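Geranyltranstransferase (Enterococcus faecalis, PDB 3P8L) probably catalyses the magnesium-dependent condensation of isopentenyl diphosphate with geranyl diphosphate to give farnesyl diphosphate and diphosphate. Local coordinates at residues A[79-82]-A[83-86]; A[146-149]-A[150-153]; A[156-159]-A[160-164]; A[164-167]-A[168-172]. All coordinates share one frame; numbering follows the deposited sequence.

Contact 1 (A[79-82]-A[83-86])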
loop_
_atom_site.group_PDB
_atom_site.type_symbol
_atom_site.label_atom_id
_atom_site.label_comp_id
_atom_site.label_asym_id
_atom_site.label_seq_id
_atom_site.Cartn_x
_atom_site.Cartn_y
_atom_site.Cartn_z
ATOM N N SER A 79 2.199 5.803 -10.302
ATOM C CA SER A 79 2.215 5.207 -8.963
ATOM C C SER A 79 1.943 6.260 -7.883
ATOM O O SER A 79 1.108 6.051 -6.989
ATOM C CB SER A 79 3.554 4.511 -8.698
ATOM O OG SER A 79 3.655 3.306 -9.434
ATOM N N LEU A 80 2.623 7.401 -7.981
ATOM C CA LEU A 80 2.392 8.508 -7.045
ATOM C C LEU A 80 0.957 9.059 -7.103
ATOM O O LEU A 80 0.315 9.298 -6.054
ATOM C CB LEU A 80 3.415 9.626 -7.291
ATOM C CG LEU A 80 3.334 10.885 -6.439
ATOM C CD1 LEU A 80 3.488 10.559 -4.966
ATOM C CD2 LEU A 80 4.383 11.932 -6.891
ATOM N N GLU A 81 0.436 9.240 -8.322
ATOM C CA GLU A 81 -0.928 9.721 -8.477
ATOM C C GLU A 81 -1.982 8.701 -7.975
ATOM O O GLU A 81 -3.046 9.112 -7.494
ATOM C CB GLU A 81 -1.197 10.184 -9.907
ATOM C CG GLU A 81 -2.533 10.900 -10.108
ATOM C CD GLU A 81 -2.685 12.225 -9.327
ATOM O OE1 GLU A 81 -1.789 12.671 -8.555
ATOM O OE2 GLU A 81 -3.743 12.832 -9.501
ATOM N N MET A 82 -1.649 7.409 -8.036
ATOM C CA MET A 82 -2.455 6.328 -7.449
ATOM C C MET A 82 -2.550 6.442 -5.924
ATOM O O MET A 82 -3.648 6.270 -5.358
ATOM C CB MET A 82 -1.991 4.926 -7.911
ATOM C CG MET A 82 -2.228 4.634 -9.454
ATOM S SD MET A 82 -1.431 3.101 -10.052
ATOM C CE MET A 82 -2.450 1.858 -9.254
ATOM N N ILE A 83 -1.418 6.754 -5.278
ATOM C CA ILE A 83 -1.355 6.995 -3.844
ATOM C C ILE A 83 -2.238 8.193 -3.500
ATOM O O ILE A 83 -3.073 8.118 -2.589
ATOM C CB ILE A 83 0.100 7.269 -3.332
ATOM C CG1 ILE A 83 0.995 6.042 -3.456
ATOM C CG2 ILE A 83 0.084 7.809 -1.900
ATOM C CD1 ILE A 83 0.730 4.941 -2.458
ATOM N N HIS A 84 -2.025 9.298 -4.216
ATOM C CA HIS A 84 -2.826 10.488 -4.043
ATOM C C HIS A 84 -4.352 10.227 -4.170
ATOM O O HIS A 84 -5.105 10.662 -3.319
ATOM C CB HIS A 84 -2.429 11.547 -5.038
ATOM C CG HIS A 84 -3.198 12.809 -4.866
ATOM N ND1 HIS A 84 -3.226 13.493 -3.672
ATOM C CD2 HIS A 84 -3.983 13.503 -5.719
ATOM C CE1 HIS A 84 -3.983 14.566 -3.801
ATOM N NE2 HIS A 84 -4.445 14.601 -5.035
ATOM N N THR A 85 -4.757 9.524 -5.232
ATOM C CA THR A 85 -6.161 9.160 -5.503
ATOM C C THR A 85 -6.721 8.280 -4.383
ATOM O O THR A 85 -7.843 8.495 -3.934
ATOM C CB THR A 85 -6.317 8.399 -6.866
ATOM O OG1 THR A 85 -5.722 9.163 -7.921
ATOM C CG2 THR A 85 -7.801 8.125 -7.209
ATOM N N TYR A 86 -5.942 7.293 -3.927
ATOM C CA TYR A 86 -6.377 6.466 -2.809
ATOM C C TYR A 86 -6.631 7.348 -1.587
ATOM O O TYR A 86 -7.675 7.212 -0.952
ATOM C CB TYR A 86 -5.425 5.269 -2.496
ATOM C CG TYR A 86 -4.783 5.302 -1.121
ATOM C CD1 TYR A 86 -5.527 5.040 0.023
ATOM C CD2 TYR A 86 -3.428 5.602 -0.956
ATOM C CE1 TYR A 86 -4.965 5.113 1.298
ATOM C CE2 TYR A 86 -2.848 5.656 0.317
ATOM C CZ TYR A 86 -3.636 5.425 1.445
ATOM O OH TYR A 86 -3.100 5.446 2.712
#
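H84 and E81 stand side by side on one flank of helix 71-92, which, as in relatives, leads into the first aspartate-rich motif. The CB of H84 rests against the E81 carbonyl, 3.5 Å from its O, and CG, anti to the backbone N (chi1 -178°), carries the ring out beside the glutamate. From there CD2 is the atom that meets the carboxylate, 3.7 Å from E81 OE1, with the carboxylate and ring planes 36° apart; the far tip of the ring, NE2, stays 4.8 Å from the same oxygen. E81 OE2 is tied to R52 in a salt bridge, while the H84 side chain also touches R54. The E81 carbonyl is gripped twice: T85 OG1 donates to E81 O at 2.7 Å and T85 N to the same atom at 2.9 Å, from opposite faces of the carbonyl plane. OG1 lies beside the backbone N of T85 (chi1 -54°), which turns it back onto the preceding turn. The bond from OG1 pins the threonine hydroxyl to its own helix, and the carboxylate of E81, buried beside an imidazole, would have its negative charge offset chiefly by R52.

Contact 2 (A[146-149]-A[150-153])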
loop_
_atom_site.group_PDB
_atom_site.type_symbol
_atom_site.label_atom_id
_atom_site.label_comp_id
_atom_site.label_asym_id
_atom_site.label_seq_id
_atom_site.Cartn_x
_atom_site.Cartn_y
_atom_site.Cartn_z
ATOM N N MET A 146 10.720 2.630 -4.015
ATOM C CA MET A 146 9.702 1.924 -3.225
ATOM C C MET A 146 9.863 2.291 -1.750
ATOM O O MET A 146 8.879 2.565 -1.059
ATOM C CB MET A 146 9.762 0.402 -3.452
ATOM C CG MET A 146 9.146 -0.061 -4.793
ATOM S SD MET A 146 9.114 -1.854 -5.102
ATOM C CE MET A 146 10.819 -2.316 -4.845
ATOM N N GLN A 147 11.117 2.323 -1.288
ATOM C CA GLN A 147 11.456 2.790 0.057
ATOM C C GLN A 147 10.949 4.200 0.299
ATOM O O GLN A 147 10.324 4.495 1.337
ATOM C CB GLN A 147 12.987 2.770 0.283
ATOM C CG GLN A 147 13.583 1.386 0.517
ATOM C CD GLN A 147 15.117 1.368 0.445
ATOM O OE1 GLN A 147 15.751 2.364 0.096
ATOM N NE2 GLN A 147 15.709 0.223 0.779
ATOM N N GLN A 148 11.211 5.073 -0.664
ATOM C CA GLN A 148 10.877 6.481 -0.541
ATOM C C GLN A 148 9.351 6.715 -0.636
ATOM O O GLN A 148 8.794 7.547 0.089
ATOM C CB GLN A 148 11.636 7.301 -1.588
ATOM C CG GLN A 148 13.155 7.471 -1.287
ATOM C CD GLN A 148 13.426 8.221 -0.006
ATOM O OE1 GLN A 148 12.911 9.317 0.206
ATOM N NE2 GLN A 148 14.243 7.635 0.867
ATOM N N LEU A 149 8.685 5.973 -1.508
ATOM C CA LEU A 149 7.226 6.120 -1.639
ATOM C C LEU A 149 6.535 5.690 -0.367
ATOM O O LEU A 149 5.678 6.424 0.142
ATOM C CB LEU A 149 6.679 5.359 -2.852
ATOM C CG LEU A 149 5.192 5.571 -3.190
ATOM C CD1 LEU A 149 4.891 7.016 -3.586
ATOM C CD2 LEU A 149 4.802 4.622 -4.305
ATOM N N ALA A 150 6.948 4.539 0.174
ATOM C CA ALA A 150 6.410 4.039 1.444
ATOM C C ALA A 150 6.713 4.958 2.608
ATOM O O ALA A 150 5.843 5.160 3.454
ATOM C CB ALA A 150 6.893 2.622 1.728
ATOM N N LYS A 151 7.938 5.511 2.648
ATOM C CA LYS A 151 8.295 6.522 3.639
ATOM C C LYS A 151 7.369 7.734 3.542
ATOM O O LYS A 151 6.853 8.187 4.544
ATOM C CB LYS A 151 9.769 6.955 3.501
ATOM C CG LYS A 151 10.233 7.957 4.558
ATOM C CD LYS A 151 11.759 8.092 4.560
ATOM C CE LYS A 151 12.221 9.086 5.621
ATOM N NZ LYS A 151 11.513 10.396 5.499
ATOM N N ALA A 152 7.153 8.241 2.326
ATOM C CA ALA A 152 6.322 9.416 2.139
ATOM C C ALA A 152 4.824 9.149 2.397
ATOM O O ALA A 152 4.134 9.959 3.001
ATOM C CB ALA A 152 6.531 10.003 0.720
ATOM N N ALA A 153 4.346 8.004 1.943
ATOM C CA ALA A 153 2.919 7.707 1.947
ATOM C C ALA A 153 2.416 7.080 3.239
ATOM O O ALA A 153 1.231 7.194 3.548
ATOM C CB ALA A 153 2.568 6.802 0.736
#
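The last turns of helix 139-153, a helix of the all-alpha isoprenoid synthase fold that faces the second subunit, bring A153 onto the carbonyl of L149, one turn earlier. A153 N donates to L149 O at 2.7 Å, almost along the C=O axis, although the N-H itself is bent to 149°. The methyl of A153 points back at the preceding turn, and its CB lies 3.2 Å from L149 O. One residue earlier, A152 CB comes 3.4 Å from Q148 O, and A150 CB is likewise 3.4 Å from M146 O. Three alanines thus keep this end of the helix slender, each methyl close to a carbonyl oxygen of the turn before. The bond from A150 N to M146 O is straighter, with an N-H angle of 167°. L149 is the large apolar group here: its CG stands anti to the backbone N (chi1 -173°), directing its methyls away from its own helix, toward L80 and I83 of helix 71-92. Q148 and K151 meet loosely, Q148 NE2 being 4.5 Å from K151 CD in the conformer described. Around the helix, Q148, L149 and A152 pack on F192 of helix 175-200, M146 and L149 on L132 of helix 114-133, and A153 on I83, whereas Q147 NE2 bonds to S133 O of the second subunit and A150 touches Q130 of that subunit.

Contact 3 (A[156-159]-A[160-164])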
loop_
_atom_site.group_PDB
_atom_site.type_symbol
_atom_site.label_atom_id
_atom_site.label_comp_id
_atom_site.label_asym_id
_atom_site.label_seq_id
_atom_site.Cartn_x
_atom_site.Cartn_y
_atom_site.Cartn_z
ATOM N N GLN A 156 5.419 7.055 8.459
ATOM C CA GLN A 156 6.411 8.133 8.590
ATOM C C GLN A 156 5.978 9.425 7.927
ATOM O O GLN A 156 6.606 10.473 8.118
ATOM C CB GLN A 156 7.763 7.709 7.997
ATOM C CG GLN A 156 8.484 6.703 8.855
ATOM C CD GLN A 156 9.929 6.578 8.488
ATOM O OE1 GLN A 156 10.808 7.017 9.234
ATOM N NE2 GLN A 156 10.196 5.994 7.327
ATOM N N GLY A 157 4.925 9.347 7.118
ATOM C CA GLY A 157 4.504 10.497 6.329
ATOM C C GLY A 157 3.013 10.706 6.338
ATOM O O GLY A 157 2.421 10.971 7.409
ATOM N N MET A 158 2.413 10.568 5.147
ATOM C CA MET A 158 1.005 10.957 4.899
ATOM C C MET A 158 -0.020 10.436 5.916
ATOM O O MET A 158 -0.874 11.202 6.374
ATOM C CB MET A 158 0.573 10.591 3.464
ATOM C CG MET A 158 -0.790 11.162 3.040
ATOM S SD MET A 158 -1.335 10.533 1.419
ATOM C CE MET A 158 -1.473 8.822 1.878
ATOM N N VAL A 159 0.075 9.154 6.270
ATOM C CA VAL A 159 -0.910 8.544 7.163
ATOM C C VAL A 159 -0.815 9.133 8.574
ATOM O O VAL A 159 -1.840 9.459 9.159
ATOM C CB VAL A 159 -0.845 7.002 7.174
ATOM C CG1 VAL A 159 -1.863 6.433 8.167
ATOM C CG2 VAL A 159 -1.151 6.460 5.790
ATOM N N SER A 160 0.408 9.301 9.086
ATOM C CA SER A 160 0.626 10.018 10.361
ATOM C C SER A 160 0.139 11.454 10.309
ATOM O O SER A 160 -0.437 11.949 11.276
ATOM C CB SER A 160 2.095 9.977 10.776
ATOM O OG SER A 160 2.346 8.808 11.531
ATOM N N GLY A 161 0.344 12.099 9.160
ATOM C CA GLY A 161 -0.175 13.450 8.895
ATOM C C GLY A 161 -1.693 13.560 8.920
ATOM O O GLY A 161 -2.233 14.520 9.484
ATOM N N GLN A 162 -2.377 12.594 8.291
ATOM C CA GLN A 162 -3.837 12.547 8.273
ATOM C C GLN A 162 -4.361 12.368 9.703
ATOM O O GLN A 162 -5.353 13.001 10.101
ATOM C CB GLN A 162 -4.345 11.421 7.342
ATOM C CG GLN A 162 -4.102 11.683 5.832
ATOM C CD GLN A 162 -4.491 10.515 4.912
ATOM O OE1 GLN A 162 -4.340 9.350 5.259
ATOM N NE2 GLN A 162 -4.957 10.843 3.718
ATOM N N MET A 163 -3.699 11.494 10.458
ATOM C CA MET A 163 -4.062 11.276 11.858
ATOM C C MET A 163 -3.858 12.562 12.687
ATOM O O MET A 163 -4.751 12.967 13.437
ATOM C CB MET A 163 -3.321 10.076 12.459
ATOM C CG MET A 163 -3.855 9.645 13.857
ATOM S SD MET A 163 -5.406 8.714 13.898
ATOM C CE MET A 163 -6.629 9.969 13.795
ATOM N N GLY A 164 -2.707 13.213 12.499
ATOM C CA GLY A 164 -2.422 14.513 13.109
ATOM C C GLY A 164 -3.471 15.570 12.807
ATOM O O GLY A 164 -3.913 16.281 13.714
#
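Q162 lays the start of its side chain over the carbonyl of M158: its CG lies 3.3 Å from M158 O, which also accepts the backbone N of Q162 at 2.8 Å. CG stands beside the backbone N (chi1 -69°), and in the conformer described the chain then runs out straight, crossing M158 obliquely with CD 4.2 Å from M158 CG. V159 meets the far end of this chain, its CA lying 4.0 Å and its CG2 4.3 Å from Q162 OE1, and V159 O accepts from M163 N at 3.0 Å. These bonds belong to the first turn of helix 158-167, for which G157 is the N-cap residue: G161 N donates to G157 O at 2.9 Å, in the carbonyl plane. Glycine here takes phi -136° and psi -116°, a backbone conformation that is sterically unfavourable for residues with a side chain. S160, the third large contributor, sets its CB 3.5 Å from G157 O, and its OG bonds back to N155 O and across to N35 N of the second subunit. M158 and V159 lie on Y86 and Q162 lies on S87, both residues of helix 71-92, a few residues before D91.

Contact 4 (A[164-167]-A[168-172])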
loop_
_atom_site.group_PDB
_atom_site.type_symbol
_atom_site.label_atom_id
_atom_site.label_comp_id
_atom_site.label_asym_id
_atom_site.label_seq_id
_atom_site.Cartn_x
_atom_site.Cartn_y
_atom_site.Cartn_z
ATOM N N GLY A 164 -2.707 13.213 12.499
ATOM C CA GLY A 164 -2.422 14.513 13.109
ATOM C C GLY A 164 -3.471 15.570 12.807
ATOM O O GLY A 164 -3.913 16.281 13.714
ATOM N N ASP A 165 -3.884 15.656 11.541
ATOM C CA ASP A 165 -4.903 16.628 11.101
ATOM C C ASP A 165 -6.258 16.450 11.787
ATOM O O ASP A 165 -6.896 17.429 12.174
ATOM C CB ASP A 165 -5.085 16.591 9.577
ATOM C CG ASP A 165 -5.740 17.857 9.029
ATOM O OD1 ASP A 165 -5.305 18.972 9.381
ATOM O OD2 ASP A 165 -6.687 17.741 8.230
ATOM N N ILE A 166 -6.683 15.200 11.935
ATOM C CA ILE A 166 -7.940 14.859 12.605
ATOM C C ILE A 166 -7.886 15.175 14.115
ATOM O O ILE A 166 -8.844 15.698 14.683
ATOM C CB ILE A 166 -8.311 13.386 12.319
ATOM C CG1 ILE A 166 -8.766 13.248 10.857
ATOM C CG2 ILE A 166 -9.376 12.856 13.303
ATOM C CD1 ILE A 166 -8.637 11.861 10.297
ATOM N N GLU A 167 -6.756 14.885 14.749
ATOM C CA GLU A 167 -6.555 15.228 16.158
ATOM C C GLU A 167 -6.598 16.740 16.390
ATOM O O GLU A 167 -7.038 17.199 17.443
ATOM C CB GLU A 167 -5.242 14.645 16.668
ATOM C CG GLU A 167 -5.309 13.152 16.917
ATOM C CD GLU A 167 -4.017 12.597 17.480
ATOM O OE1 GLU A 167 -4.062 11.949 18.548
ATOM O OE2 GLU A 167 -2.956 12.814 16.859
ATOM N N GLY A 168 -6.172 17.499 15.382
ATOM C CA GLY A 168 -6.219 18.957 15.402
ATOM C C GLY A 168 -7.589 19.597 15.242
ATOM O O GLY A 168 -7.712 20.812 15.348
ATOM N N GLU A 169 -8.618 18.794 14.981
ATOM C CA GLU A 169 -10.002 19.289 14.956
ATOM C C GLU A 169 -10.571 19.569 16.355
ATOM O O GLU A 169 -11.386 20.478 16.520
ATOM C CB GLU A 169 -10.923 18.320 14.199
ATOM C CG GLU A 169 -11.009 18.590 12.710
ATOM C CD GLU A 169 -11.268 17.335 11.883
ATOM O OE1 GLU A 169 -11.770 16.325 12.431
ATOM O OE2 GLU A 169 -10.965 17.368 10.671
ATOM N N LYS A 170 -10.147 18.787 17.346
ATOM C CA LYS A 170 -10.691 18.898 18.708
ATOM C C LYS A 170 -9.719 19.504 19.736
ATOM O O LYS A 170 -10.129 19.872 20.841
ATOM C CB LYS A 170 -11.269 17.555 19.188
ATOM C CG LYS A 170 -10.403 16.337 18.887
ATOM C CD LYS A 170 -11.224 15.202 18.270
ATOM C CE LYS A 170 -11.528 15.472 16.796
ATOM N NZ LYS A 170 -12.245 14.348 16.134
ATOM N N VAL A 171 -8.441 19.593 19.367
ATOM C CA VAL A 171 -7.433 20.324 20.140
ATOM C C VAL A 171 -6.711 21.276 19.181
ATOM O O VAL A 171 -6.033 20.823 18.254
ATOM C CB VAL A 171 -6.405 19.377 20.832
ATOM C CG1 VAL A 171 -5.278 20.178 21.484
ATOM C CG2 VAL A 171 -7.087 18.489 21.872
ATOM N N SER A 172 -6.878 22.582 19.400
ATOM C CA SER A 172 -6.249 23.615 18.564
ATOM C C SER A 172 -4.727 23.525 18.589
ATOM O O SER A 172 -4.119 23.323 19.643
ATOM C CB SER A 172 -6.698 25.017 18.980
ATOM O OG SER A 172 -7.971 25.313 18.442
#
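G168 N donates to G164 O at 3.1 Å, bent to 142°, and has a second, weak bond to D165 O at 3.3 Å, so one N-H is shared between successive carbonyls of helix 158-167. E169 comes next. Its N reaches I166 O at 3.1 Å, a step of three residues instead of four, and the donor stands 65° above the carbonyl plane. The side chain of E169 continues over the same oxygen, CB lying 3.4 Å from I166 O, and its carboxylate ends near that of D165, E169 OE2 being 4.9 Å from D165 OD2; these like charges would probably repel one another mildly. K170 closes on I166 from another direction. With chi1 at 44° its CG sits between the backbone N and the carbonyl carbon, and bends at chi2 and chi3 fold the chain back until CE is 3.4 Å from I166 O. The ammonium would then stand close to the carbonyl end of the helix, where a positive charge should be favourable. E167 O takes two weak bonds, from K170 N and from V171 N, the latter 3.4 Å from it. At V171 the backbone becomes extended. The loop leads on to helix 175-200, whose V181 and K185 touch D165; the other flank faces the second subunit, where E167 OE2 bonds to N35 ND2, E167 also touches R37 and I166 lies on L119.

Overall arrangement
Contacts 2, 3 and 4 follow one another down the chain, 3 and 4 sharing G164 on helix 158-167, while contact 1, on helix 71-92, lies beside contacts 2 and 3. Contacts 1 and 2 have centres about 12 Å apart and meet where I83 CG2 lies 3.8 Å from A153 CB. Contact 3 reaches contact 1 through M158 CE, 3.8 Å from Y86 CE2, and is joined to contact 2 by a probable hydrogen bond of 2.8 Å between A152 O and M158 N. Contact 4 stays about 11 Å from contact 1 at its nearest atoms. D91 opens the first aspartate-rich motif, which in relatives binds magnesium and diphosphate; contact 3 reaches toward this probable active site, and contact 1 shares D91's helix.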